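Local coordinates for protein Cas13d (uncultured Ruminococcus sp, PDB 6IV9) that probably acts as the RNA-guided ribonuclease of a CRISPR system, with two HEPN domains that govern both CRISPR RNA maturation and target cleavage, at residues V221-D226 and K240-F245; D208-L213 and H279-V284; L213-T218 and V284-Q289; N196-K201 and N246-T251. The protein carries 2 engineered substitutions. All coordinates share one frame; numbering follows the deposited sequence.

Interaction 1 (V221-D226 and K240-F245)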
loop_
_atom_site.group_PDB
_atom_site.type_symbol
_atom_site.label_atom_id
_atom_site.label_comp_id
_atom_site.label_asym_id
_atom_site.label_seq_id
_atom_site.Cartn_x
_atom_site.Cartn_y
_atom_site.Cartn_z
ATOM N N VAL A 221 -10.300 32.148 -1.880
ATOM C CA VAL A 221 -9.412 32.544 -3.005
ATOM C C VAL A 221 -9.658 31.628 -4.204
ATOM O O VAL A 221 -9.661 32.113 -5.316
ATOM C CB VAL A 221 -7.934 32.524 -2.595
ATOM C CG1 VAL A 221 -7.030 32.709 -3.791
ATOM C CG2 VAL A 221 -7.643 33.565 -1.537
ATOM N N PHE A 222 -9.847 30.336 -3.954
ATOM C CA PHE A 222 -10.063 29.355 -5.040
ATOM C C PHE A 222 -11.335 29.676 -5.821
ATOM O O PHE A 222 -11.299 29.589 -7.011
ATOM C CB PHE A 222 -10.231 27.970 -4.422
ATOM C CG PHE A 222 -10.545 26.847 -5.373
ATOM C CD1 PHE A 222 -9.708 26.560 -6.427
ATOM C CD2 PHE A 222 -11.654 26.051 -5.183
ATOM C CE1 PHE A 222 -9.976 25.505 -7.275
ATOM C CE2 PHE A 222 -11.926 25.002 -6.035
ATOM C CZ PHE A 222 -11.087 24.735 -7.079
ATOM N N THR A 223 -12.415 29.998 -5.125
ATOM C CA THR A 223 -13.725 30.255 -5.773
ATOM C C THR A 223 -13.848 31.692 -6.285
ATOM O O THR A 223 -14.693 31.911 -7.133
ATOM C CB THR A 223 -14.871 29.762 -4.889
ATOM O OG1 THR A 223 -14.766 30.441 -3.648
ATOM C CG2 THR A 223 -14.811 28.274 -4.645
ATOM N N HIS A 224 -13.026 32.610 -5.790
ATOM C CA HIS A 224 -13.058 34.023 -6.249
ATOM C C HIS A 224 -11.637 34.466 -6.566
ATOM O O HIS A 224 -11.148 35.356 -5.889
ATOM C CB HIS A 224 -13.642 34.922 -5.162
ATOM C CG HIS A 224 -14.961 34.474 -4.658
ATOM N ND1 HIS A 224 -16.099 34.609 -5.388
ATOM C CD2 HIS A 224 -15.320 33.898 -3.504
ATOM C CE1 HIS A 224 -17.108 34.136 -4.704
ATOM N NE2 HIS A 224 -16.659 33.696 -3.554
ATOM N N PRO A 225 -10.978 33.900 -7.587
ATOM C CA PRO A 225 -9.612 34.256 -7.912
ATOM C C PRO A 225 -9.459 35.734 -8.303
ATOM O O PRO A 225 -8.452 36.310 -7.995
ATOM C CB PRO A 225 -9.212 33.322 -9.058
ATOM C CG PRO A 225 -10.487 32.737 -9.564
ATOM C CD PRO A 225 -11.513 32.895 -8.469
ATOM N N ASP A 226 -10.452 36.271 -9.008
ATOM C CA ASP A 226 -10.386 37.667 -9.516
ATOM C C ASP A 226 -10.303 38.660 -8.357
ATOM O O ASP A 226 -9.573 39.614 -8.490
ATOM C CB ASP A 226 -11.518 37.948 -10.504
ATOM C CG ASP A 226 -11.341 37.278 -11.854
ATOM O OD1 ASP A 226 -12.336 37.124 -12.568
ATOM O OD2 ASP A 226 -10.219 36.933 -12.189
ATOM N N LYS A 240 -8.996 27.669 -14.394
ATOM C CA LYS A 240 -8.951 26.394 -15.133
ATOM C C LYS A 240 -9.233 25.246 -14.163
ATOM O O LYS A 240 -9.969 24.360 -14.526
ATOM C CB LYS A 240 -7.569 26.195 -15.751
ATOM C CG LYS A 240 -7.218 27.111 -16.910
ATOM C CD LYS A 240 -6.149 26.487 -17.771
ATOM C CE LYS A 240 -5.506 27.436 -18.758
ATOM N NZ LYS A 240 -5.040 26.708 -19.962
ATOM N N SER A 241 -8.631 25.276 -12.976
ATOM C CA SER A 241 -8.833 24.182 -11.998
ATOM C C SER A 241 -10.241 24.259 -11.411
ATOM O O SER A 241 -10.819 23.230 -11.192
ATOM C CB SER A 241 -7.767 24.177 -10.941
ATOM O OG SER A 241 -7.871 25.300 -10.103
ATOM N N LEU A 242 -10.755 25.461 -11.185
ATOM C CA LEU A 242 -12.126 25.620 -10.640
ATOM C C LEU A 242 -13.112 24.961 -11.602
ATOM O O LEU A 242 -13.998 24.267 -11.168
ATOM C CB LEU A 242 -12.405 27.116 -10.526
ATOM C CG LEU A 242 -13.697 27.505 -9.826
ATOM C CD1 LEU A 242 -13.838 26.783 -8.509
ATOM C CD2 LEU A 242 -13.752 28.999 -9.607
ATOM N N SER A 243 -12.914 25.185 -12.889
ATOM C CA SER A 243 -13.817 24.619 -13.909
ATOM C C SER A 243 -13.749 23.088 -13.875
ATOM O O SER A 243 -14.782 22.450 -13.951
ATOM C CB SER A 243 -13.483 25.222 -15.236
ATOM O OG SER A 243 -13.994 24.441 -16.285
ATOM N N LYS A 244 -12.544 22.535 -13.742
ATOM C CA LYS A 244 -12.356 21.067 -13.633
ATOM C C LYS A 244 -12.994 20.567 -12.333
ATOM O O LYS A 244 -13.535 19.495 -12.337
ATOM C CB LYS A 244 -10.877 20.709 -13.767
ATOM C CG LYS A 244 -10.340 20.783 -15.182
ATOM C CD LYS A 244 -10.786 19.614 -15.999
ATOM C CE LYS A 244 -10.078 19.469 -17.326
ATOM N NZ LYS A 244 -9.444 18.137 -17.471
ATOM N N PHE A 245 -12.905 21.348 -11.267
ATOM C CA PHE A 245 -13.468 20.966 -9.949
ATOM C C PHE A 245 -14.985 20.810 -10.076
ATOM O O PHE A 245 -15.535 19.844 -9.616
ATOM C CB PHE A 245 -13.108 22.052 -8.937
ATOM C CG PHE A 245 -13.662 21.908 -7.543
ATOM C CD1 PHE A 245 -13.139 20.990 -6.656
ATOM C CD2 PHE A 245 -14.658 22.748 -7.091
ATOM C CE1 PHE A 245 -13.630 20.885 -5.370
ATOM C CE2 PHE A 245 -15.151 22.642 -5.805
ATOM C CZ PHE A 245 -14.629 21.716 -4.945
#
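Phe222 reaches across from the short helix 219-223 and lays its ring against Leu242 and Phe245 on helix 232-251. With CG anti to the backbone N (chi1 176°), the ring leaves its own helix and reaches the other. Leu242 covers one face: CD1 sits 3.9 Å from the centroid of the Phe222 ring in a CH-pi contact, shifted toward the rim, and comes to 3.6 Å from Phe222 CE2. The other branch of Leu242, CD2, meets the backbone at the end of the short helix, 3.6 Å from Phe222 O and 3.9 Å from Thr223 O. That Phe222 carbonyl oxygen is buried with no polar partner. The far rim of the Phe222 ring points at the face of Phe245 in a T-shaped pair, with planes at 82° and centroids 5.2 Å apart, CE2 of Phe222 leading. At the same ring's edge, Ser241 OG lies 3.5 Å from Phe222 CE1, though its hydrogen bond goes to Ile238 O. An alanine in place of Phe222 would probably open a gap between the helices, leaving Leu242 CD1 and the face of Phe245 without their aromatic partner. Phe222, Phe245 and Tyr278 form a small aromatic cluster where helices 219-223, 232-251 and 267-291 meet.

Interaction 2 (D208-L213 and H279-V284)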
loop_
_atom_site.group_PDB
_atom_site.type_symbol
_atom_site.label_atom_id
_atom_site.label_comp_id
_atom_site.label_asym_id
_atom_site.label_seq_id
_atom_site.Cartn_x
_atom_site.Cartn_y
_atom_site.Cartn_z
ATOM N N ASP A 208 -3.741 20.144 -15.493
ATOM C CA ASP A 208 -4.426 21.459 -15.525
ATOM C C ASP A 208 -5.353 21.490 -14.310
ATOM O O ASP A 208 -5.640 22.576 -13.802
ATOM C CB ASP A 208 -5.205 21.652 -16.825
ATOM C CG ASP A 208 -4.466 22.548 -17.796
ATOM O OD1 ASP A 208 -3.228 22.599 -17.706
ATOM O OD2 ASP A 208 -5.133 23.193 -18.612
ATOM N N PHE A 209 -5.765 20.306 -13.859
ATOM C CA PHE A 209 -6.713 20.233 -12.732
ATOM C C PHE A 209 -5.931 20.158 -11.426
ATOM O O PHE A 209 -5.847 21.167 -10.783
ATOM C CB PHE A 209 -7.683 19.081 -12.980
ATOM C CG PHE A 209 -8.506 18.637 -11.806
ATOM C CD1 PHE A 209 -8.868 19.520 -10.816
ATOM C CD2 PHE A 209 -8.928 17.330 -11.704
ATOM C CE1 PHE A 209 -9.630 19.107 -9.743
ATOM C CE2 PHE A 209 -9.685 16.913 -10.629
ATOM C CZ PHE A 209 -10.036 17.805 -9.650
ATOM N N MET A 210 -5.353 19.019 -11.079
ATOM C CA MET A 210 -4.641 18.913 -9.779
ATOM C C MET A 210 -3.384 19.787 -9.707
ATOM O O MET A 210 -3.071 20.232 -8.627
ATOM C CB MET A 210 -4.309 17.467 -9.417
ATOM C CG MET A 210 -5.520 16.588 -9.361
ATOM S SD MET A 210 -6.451 16.745 -7.854
ATOM C CE MET A 210 -5.211 16.327 -6.638
ATOM N N GLY A 211 -2.689 19.980 -10.820
ATOM C CA GLY A 211 -1.436 20.758 -10.857
ATOM C C GLY A 211 -1.595 22.220 -10.477
ATOM O O GLY A 211 -0.633 22.786 -9.987
ATOM N N TYR A 212 -2.743 22.827 -10.766
ATOM C CA TYR A 212 -2.948 24.270 -10.495
ATOM C C TYR A 212 -3.531 24.518 -9.104
ATOM O O TYR A 212 -3.775 25.668 -8.788
ATOM C CB TYR A 212 -3.842 24.907 -11.557
ATOM C CG TYR A 212 -3.199 25.081 -12.905
ATOM C CD1 TYR A 212 -1.849 25.334 -13.027
ATOM C CD2 TYR A 212 -3.948 24.992 -14.060
ATOM C CE1 TYR A 212 -1.252 25.491 -14.264
ATOM C CE2 TYR A 212 -3.367 25.141 -15.305
ATOM C CZ TYR A 212 -2.016 25.393 -15.408
ATOM O OH TYR A 212 -1.451 25.548 -16.643
ATOM N N LEU A 213 -3.816 23.466 -8.349
ATOM C CA LEU A 213 -4.334 23.648 -6.974
ATOM C C LEU A 213 -3.170 24.017 -6.056
ATOM O O LEU A 213 -2.060 23.652 -6.355
ATOM C CB LEU A 213 -4.983 22.356 -6.482
ATOM C CG LEU A 213 -6.219 21.889 -7.235
ATOM C CD1 LEU A 213 -6.698 20.560 -6.701
ATOM C CD2 LEU A 213 -7.326 22.911 -7.152
ATOM N N HIS A 279 -10.310 21.061 -0.009
ATOM C CA HIS A 279 -9.169 20.922 0.923
ATOM C C HIS A 279 -8.470 19.579 0.698
ATOM O O HIS A 279 -7.258 19.535 0.766
ATOM C CB HIS A 279 -9.666 21.060 2.357
ATOM C CG HIS A 279 -10.022 22.459 2.724
ATOM N ND1 HIS A 279 -10.804 22.763 3.788
ATOM C CD2 HIS A 279 -9.700 23.630 2.157
ATOM C CE1 HIS A 279 -10.943 24.054 3.864
ATOM N NE2 HIS A 279 -10.284 24.599 2.891
ATOM N N MET A 280 -9.243 18.523 0.493
ATOM C CA MET A 280 -8.648 17.187 0.274
ATOM C C MET A 280 -7.814 17.200 -1.009
ATOM O O MET A 280 -6.684 16.784 -0.959
ATOM C CB MET A 280 -9.752 16.130 0.190
ATOM C CG MET A 280 -10.497 15.944 1.490
ATOM S SD MET A 280 -11.954 14.889 1.443
ATOM C CE MET A 280 -11.208 13.268 1.326
ATOM N N LEU A 281 -8.361 17.726 -2.098
ATOM C CA LEU A 281 -7.647 17.756 -3.394
ATOM C C LEU A 281 -6.410 18.645 -3.307
ATOM O O LEU A 281 -5.390 18.256 -3.769
ATOM C CB LEU A 281 -8.600 18.287 -4.461
ATOM C CG LEU A 281 -9.869 17.481 -4.665
ATOM C CD1 LEU A 281 -10.693 18.070 -5.783
ATOM C CD2 LEU A 281 -9.555 16.039 -4.945
ATOM N N ALA A 282 -6.543 19.808 -2.697
ATOM C CA ALA A 282 -5.410 20.742 -2.569
ATOM C C ALA A 282 -4.297 20.088 -1.744
ATOM O O ALA A 282 -3.159 20.299 -2.045
ATOM C CB ALA A 282 -5.890 22.014 -1.943
ATOM N N ILE A 283 -4.645 19.365 -0.693
ATOM C CA ILE A 283 -3.609 18.679 0.130
ATOM C C ILE A 283 -2.913 17.609 -0.712
ATOM O O ILE A 283 -1.719 17.543 -0.687
ATOM C CB ILE A 283 -4.204 18.105 1.419
ATOM C CG1 ILE A 283 -4.515 19.216 2.414
ATOM C CG2 ILE A 283 -3.275 17.076 2.015
ATOM C CD1 ILE A 283 -5.400 18.803 3.535
ATOM N N VAL A 284 -3.675 16.852 -1.489
ATOM C CA VAL A 284 -3.079 15.808 -2.363
ATOM C C VAL A 284 -2.135 16.502 -3.344
ATOM O O VAL A 284 -1.053 16.027 -3.529
ATOM C CB VAL A 284 -4.177 15.029 -3.102
ATOM C CG1 VAL A 284 -3.619 14.246 -4.267
ATOM C CG2 VAL A 284 -4.935 14.113 -2.169
#
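Phe209 meets Leu281 at the outer tip of its ring: CZ comes to 3.9 Å from Leu281 CD1, which lies near the ring plane, and the two side chains run at about a right angle. Leu281 thus touches an edge, while one face of the same ring is occupied by the next residue, Met210, whose sulphur sits over the rim.

Met210 reaches further round, to the backbone of the helix. Its chain bends at both chi2 (-80°) and chi3 (-58°), the last turn setting CE against helix 267-291. There CE lies 3.5 Å from Leu281 O and also 3.5 Å from Val284 CG1, touching the carbonyl of Leu281 and, three residues on, a methyl of Val284. SD stays farther off, 4.3 Å from Leu281 CB. Val191 and Leu194 of helix 168-197 pack on Met210 as well.

Leu213 closes the segment, its side chain pointing at the helix. CD1 of Leu213 lies 3.7 Å from Leu281 CB and 4.1 Å from Ala282 N, the two leucines slanting past each other. The backbones come close here, with the CA of Leu213 5.4 Å from the CA of Ala282.

No hydrogen bond joins the segments. Every residue that touches is buried, and the contact is a hydrophobic core in which an irregular linker fills the space between helices, consistent with the all-helical build of a HEPN domain.

Interaction 3 (L213-T218 and V284-Q289). Engineered in segment 284-289: Ala288 (natural residue Arg).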
loop_
_atom_site.group_PDB
_atom_site.type_symbol
_atom_site.label_atom_id
_atom_site.label_comp_id
_atom_site.label_asym_id
_atom_site.label_seq_id
_atom_site.Cartn_x
_atom_site.Cartn_y
_atom_site.Cartn_z
ATOM N N LEU A 213 -3.816 23.466 -8.349
ATOM C CA LEU A 213 -4.334 23.648 -6.974
ATOM C C LEU A 213 -3.170 24.017 -6.056
ATOM O O LEU A 213 -2.060 23.652 -6.355
ATOM C CB LEU A 213 -4.983 22.356 -6.482
ATOM C CG LEU A 213 -6.219 21.889 -7.235
ATOM C CD1 LEU A 213 -6.698 20.560 -6.701
ATOM C CD2 LEU A 213 -7.326 22.911 -7.152
ATOM N N SER A 214 -3.456 24.754 -5.009
ATOM C CA SER A 214 -2.385 25.014 -4.040
ATOM C C SER A 214 -3.017 25.030 -2.660
ATOM O O SER A 214 -4.007 25.734 -2.492
ATOM C CB SER A 214 -1.678 26.286 -4.331
ATOM O OG SER A 214 -0.787 26.571 -3.278
ATOM N N ALA A 215 -2.368 24.390 -1.688
ATOM C CA ALA A 215 -2.849 24.359 -0.291
ATOM C C ALA A 215 -2.652 25.738 0.341
ATOM O O ALA A 215 -3.096 25.939 1.435
ATOM C CB ALA A 215 -2.160 23.287 0.502
ATOM N N ARG A 216 -1.964 26.628 -0.356
ATOM C CA ARG A 216 -1.693 27.992 0.144
ATOM C C ARG A 216 -2.849 28.918 -0.236
ATOM O O ARG A 216 -2.824 30.074 0.150
ATOM C CB ARG A 216 -0.333 28.478 -0.352
ATOM C CG ARG A 216 0.828 27.899 0.442
ATOM C CD ARG A 216 2.197 28.112 -0.148
ATOM N NE ARG A 216 2.314 27.479 -1.446
ATOM C CZ ARG A 216 2.087 26.197 -1.690
ATOM N NH1 ARG A 216 1.796 25.372 -0.703
ATOM N NH2 ARG A 216 2.145 25.746 -2.925
ATOM N N ASN A 217 -3.824 28.396 -0.971
ATOM C CA ASN A 217 -5.032 29.178 -1.314
ATOM C C ASN A 217 -6.205 28.661 -0.487
ATOM O O ASN A 217 -6.444 27.466 -0.465
ATOM C CB ASN A 217 -5.431 29.048 -2.778
ATOM C CG ASN A 217 -4.450 29.706 -3.712
ATOM O OD1 ASN A 217 -3.798 30.664 -3.339
ATOM N ND2 ASN A 217 -4.329 29.175 -4.910
ATOM N N THR A 218 -6.918 29.567 0.166
ATOM C CA THR A 218 -8.135 29.184 0.909
ATOM C C THR A 218 -9.254 28.923 -0.099
ATOM O O THR A 218 -9.109 29.268 -1.253
ATOM C CB THR A 218 -8.639 30.310 1.815
ATOM O OG1 THR A 218 -8.984 31.377 0.944
ATOM C CG2 THR A 218 -7.626 30.753 2.842
ATOM N N VAL A 284 -3.675 16.852 -1.489
ATOM C CA VAL A 284 -3.079 15.808 -2.363
ATOM C C VAL A 284 -2.135 16.502 -3.344
ATOM O O VAL A 284 -1.053 16.027 -3.529
ATOM C CB VAL A 284 -4.177 15.029 -3.102
ATOM C CG1 VAL A 284 -3.619 14.246 -4.267
ATOM C CG2 VAL A 284 -4.935 14.113 -2.169
ATOM N N GLY A 285 -2.549 17.626 -3.907
ATOM C CA GLY A 285 -1.701 18.370 -4.849
ATOM C C GLY A 285 -0.423 18.852 -4.189
ATOM O O GLY A 285 0.616 18.787 -4.810
ATOM N N GLN A 286 -0.525 19.317 -2.956
ATOM C CA GLN A 286 0.647 19.819 -2.203
ATOM C C GLN A 286 1.646 18.680 -1.977
ATOM O O GLN A 286 2.824 18.885 -2.168
ATOM C CB GLN A 286 0.175 20.451 -0.898
ATOM C CG GLN A 286 1.240 20.534 0.176
ATOM C CD GLN A 286 2.286 21.582 -0.095
ATOM O OE1 GLN A 286 2.109 22.474 -0.898
ATOM N NE2 GLN A 286 3.401 21.465 0.593
ATOM N N ILE A 287 1.157 17.499 -1.618
ATOM C CA ILE A 287 2.060 16.341 -1.397
ATOM C C ILE A 287 2.750 16.010 -2.719
ATOM O O ILE A 287 3.929 15.793 -2.718
ATOM C CB ILE A 287 1.309 15.137 -0.815
ATOM C CG1 ILE A 287 0.680 15.469 0.538
ATOM C CG2 ILE A 287 2.244 13.959 -0.709
ATOM C CD1 ILE A 287 -0.301 14.453 1.017
ATOM N N ALA A 288 2.012 16.070 -3.818
ATOM C CA ALA A 288 2.575 15.766 -5.148
ATOM C C ALA A 288 3.709 16.740 -5.459
ATOM O O ALA A 288 4.708 16.321 -5.963
ATOM C CB ALA A 288 1.499 15.822 -6.187
ATOM N N GLN A 289 3.555 17.998 -5.068
ATOM C CA GLN A 289 4.572 19.051 -5.319
ATOM C C GLN A 289 5.813 18.849 -4.445
ATOM O O GLN A 289 6.791 19.510 -4.688
ATOM C CB GLN A 289 3.955 20.431 -5.128
ATOM C CG GLN A 289 2.944 20.783 -6.197
ATOM C CD GLN A 289 2.134 21.987 -5.794
ATOM O OE1 GLN A 289 2.631 22.909 -5.178
ATOM N NE2 GLN A 289 0.865 21.971 -6.117
HETATM O O HOH W 1 0.243 23.273 -2.567
#
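Ala215 and Gln286 make the tight, buried part of this contact: Ala215 CB rests 3.9 Å from Gln286 CB, and next to them the backbone of Leu213 lies beside Gly285, which has no side chain. Two donors grip Gln286 OE1. Arg216 NH1 donates to Gln286 OE1 over 2.9 Å at a fairly straight 154°, standing above the amide plane, with the guanidinium turned 66° from it. A water donates to Gln286 OE1 over 2.6 Å while accepting from Ala215 N over 3.0 Å. Gln286 NE2 is held in turn by Asp302, which fixes the amide's rotation.

The rim is looser. Arg216, though bonded through NH1, is exposed there, with the like charge of Arg300 close by. Gln289 OE1 stays 3.7 Å from Arg216 NH2, and Gln289 NE2 makes only a weak bond to Leu213 O, at 3.4 Å. What shapes the loop is a type I turn from Ser214 to Asn217, reinforced by an ST turn in which Ser214 OG accepts from Arg216 N over 3.2 Å.

The loop runs into helix 219-223, N-capped by Thr218, and packs against helix 267-291; Val284 and Ile287 of that helix pack on helix 168-197, and Leu213 touches Ser241 of helix 232-251.

Interaction 4 (N196-K201 and N246-T251)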
loop_
_atom_site.group_PDB
_atom_site.type_symbol
_atom_site.label_atom_id
_atom_site.label_comp_id
_atom_site.label_asym_id
_atom_site.label_seq_id
_atom_site.Cartn_x
_atom_site.Cartn_y
_atom_site.Cartn_z
ATOM N N ASN A 196 -9.117 10.607 -14.005
ATOM C CA ASN A 196 -9.833 9.522 -14.711
ATOM C C ASN A 196 -11.335 9.623 -14.454
ATOM O O ASN A 196 -12.110 9.398 -15.352
ATOM C CB ASN A 196 -9.354 8.153 -14.259
ATOM C CG ASN A 196 -10.009 7.063 -15.065
ATOM O OD1 ASN A 196 -10.008 7.111 -16.270
ATOM N ND2 ASN A 196 -10.592 6.102 -14.394
ATOM N N MET A 197 -11.685 10.048 -13.248
ATOM C CA MET A 197 -13.059 10.156 -12.703
ATOM C C MET A 197 -13.874 11.118 -13.566
ATOM O O MET A 197 -15.081 10.969 -13.630
ATOM C CB MET A 197 -12.952 10.732 -11.293
ATOM C CG MET A 197 -14.121 10.506 -10.418
ATOM S SD MET A 197 -13.627 9.703 -8.889
ATOM C CE MET A 197 -13.440 8.031 -9.491
ATOM N N LEU A 198 -13.202 12.065 -14.203
ATOM C CA LEU A 198 -13.847 13.086 -15.052
ATOM C C LEU A 198 -14.530 12.442 -16.257
ATOM O O LEU A 198 -15.591 12.914 -16.648
ATOM C CB LEU A 198 -12.779 14.077 -15.508
ATOM C CG LEU A 198 -12.208 14.968 -14.414
ATOM C CD1 LEU A 198 -11.265 15.979 -15.010
ATOM C CD2 LEU A 198 -13.312 15.679 -13.676
ATOM N N GLY A 199 -13.930 11.401 -16.825
ATOM C CA GLY A 199 -14.522 10.792 -18.027
ATOM C C GLY A 199 -14.136 11.508 -19.316
ATOM O O GLY A 199 -14.916 11.419 -20.273
ATOM N N ILE A 200 -13.051 12.288 -19.285
ATOM C CA ILE A 200 -12.533 13.005 -20.491
ATOM C C ILE A 200 -11.569 12.040 -21.172
ATOM O O ILE A 200 -10.346 12.227 -21.062
ATOM C CB ILE A 200 -11.799 14.305 -20.120
ATOM C CG1 ILE A 200 -11.126 14.219 -18.751
ATOM C CG2 ILE A 200 -12.708 15.511 -20.255
ATOM C CD1 ILE A 200 -9.778 13.536 -18.774
ATOM N N LYS A 201 -12.115 11.062 -21.874
ATOM C CA LYS A 201 -11.232 10.022 -22.444
ATOM C C LYS A 201 -10.244 10.635 -23.448
ATOM O O LYS A 201 -9.037 10.344 -23.329
ATOM C CB LYS A 201 -12.117 8.874 -22.937
ATOM C CG LYS A 201 -13.164 8.441 -21.919
ATOM C CD LYS A 201 -12.533 8.040 -20.616
ATOM C CE LYS A 201 -11.094 7.612 -20.800
ATOM N NZ LYS A 201 -10.946 6.139 -20.749
ATOM N N ASN A 246 -15.631 21.768 -10.728
ATOM C CA ASN A 246 -17.093 21.679 -10.957
ATOM C C ASN A 246 -17.391 20.473 -11.845
ATOM O O ASN A 246 -18.367 19.830 -11.610
ATOM C CB ASN A 246 -17.670 22.981 -11.493
ATOM C CG ASN A 246 -17.702 24.056 -10.440
ATOM O OD1 ASN A 246 -18.121 23.808 -9.332
ATOM N ND2 ASN A 246 -17.240 25.235 -10.775
ATOM N N ASP A 247 -16.537 20.191 -12.819
ATOM C CA ASP A 247 -16.748 19.026 -13.710
ATOM C C ASP A 247 -16.747 17.754 -12.860
ATOM O O ASP A 247 -17.607 16.931 -13.045
ATOM C CB ASP A 247 -15.639 18.942 -14.756
ATOM C CG ASP A 247 -15.749 19.945 -15.885
ATOM O OD1 ASP A 247 -16.840 20.443 -16.106
ATOM O OD2 ASP A 247 -14.735 20.216 -16.531
ATOM N N LEU A 248 -15.802 17.639 -11.935
ATOM C CA LEU A 248 -15.724 16.455 -11.051
ATOM C C LEU A 248 -16.969 16.367 -10.166
ATOM O O LEU A 248 -17.470 15.300 -9.979
ATOM C CB LEU A 248 -14.460 16.565 -10.200
ATOM C CG LEU A 248 -14.180 15.370 -9.301
ATOM C CD1 LEU A 248 -14.111 14.093 -10.103
ATOM C CD2 LEU A 248 -12.892 15.569 -8.543
ATOM N N LEU A 249 -17.441 17.489 -9.647
ATOM C CA LEU A 249 -18.652 17.468 -8.791
ATOM C C LEU A 249 -19.864 16.989 -9.601
ATOM O O LEU A 249 -20.680 16.290 -9.050
ATOM C CB LEU A 249 -18.891 18.862 -8.209
ATOM C CG LEU A 249 -17.836 19.354 -7.225
ATOM C CD1 LEU A 249 -18.000 20.825 -6.933
ATOM C CD2 LEU A 249 -17.845 18.549 -5.949
ATOM N N LYS A 250 -19.953 17.407 -10.857
ATOM C CA LYS A 250 -21.083 17.063 -11.757
ATOM C C LYS A 250 -21.129 15.556 -12.052
ATOM O O LYS A 250 -22.199 15.047 -12.303
ATOM C CB LYS A 250 -21.094 18.002 -12.964
ATOM C CG LYS A 250 -21.342 19.460 -12.606
ATOM C CD LYS A 250 -21.553 20.411 -13.765
ATOM C CE LYS A 250 -20.305 20.679 -14.564
ATOM N NZ LYS A 250 -20.301 22.008 -15.214
ATOM N N THR A 251 -19.988 14.880 -12.040
ATOM C CA THR A 251 -19.983 13.433 -12.367
ATOM C C THR A 251 -20.746 12.615 -11.334
ATOM O O THR A 251 -21.206 11.570 -11.714
ATOM C CB THR A 251 -18.576 12.866 -12.558
ATOM O OG1 THR A 251 -17.943 12.761 -11.290
ATOM C CG2 THR A 251 -17.735 13.662 -13.522
#
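Met197 and Leu248 slant past each other, the thioether chain lying beside one leucine methyl: Leu248 CD1 is 3.6 Å from Met197 CG and 3.7 Å from Met197 CB. The bent chain of Met197 then carries its sulphur and CE away from the contact. Leu198 turns one methyl, CD2, onto the backbone and CB of Leu248, lying 3.6 Å from Leu248 N and 3.8 Å from Leu248 CB. The main chains draw together here, 5.6 Å between the CA atoms of Leu198 and Leu248. The contact joins the C-terminal regions of two long helices, 168-197 and 232-251, in a helical bundle; the chain leaves helical angles at Gly199, whose positive phi suits glycine. Thr251 turns its methyl to the carbonyls of this chain end, CG2 3.8 Å from Met197 O and 3.9 Å from Leu198 O. Its chi1 of 73° swings OG1 back over its own helix, where OG1 donates to Leu248 O over 2.9 Å and also bonds to Arg253 N. An alanine in place of Thr251 would probably leave a gap beside the Met197 and Leu198 carbonyls and deprive Arg253 N of its hydroxyl partner. Met197 O is also taken up by Arg253, through NH1.

Overall arrangement
The four contacts lie on the same side of the chain's centre and join helices 168-197, 219-223, 232-251 and 267-291 and the linker between the first two. Interactions 2 and 3 sit side by side, centres about 5 Å apart, on successive turns of helix 267-291, and share Leu213 and Val284. Interactions 1 and 4 both use helix 232-251, with centres about 15 Å apart. Along the chain, interaction 1 is nested within the loops closed by each of the others, whereas interactions 2 and 3 cross each other and interaction 4. Phe209 and Leu213 in the linker bridge the helices, Phe209 touching Leu248 and Leu213 touching Phe222. The interleaved closures make one compact helical unit, probably part of a HEPN domain.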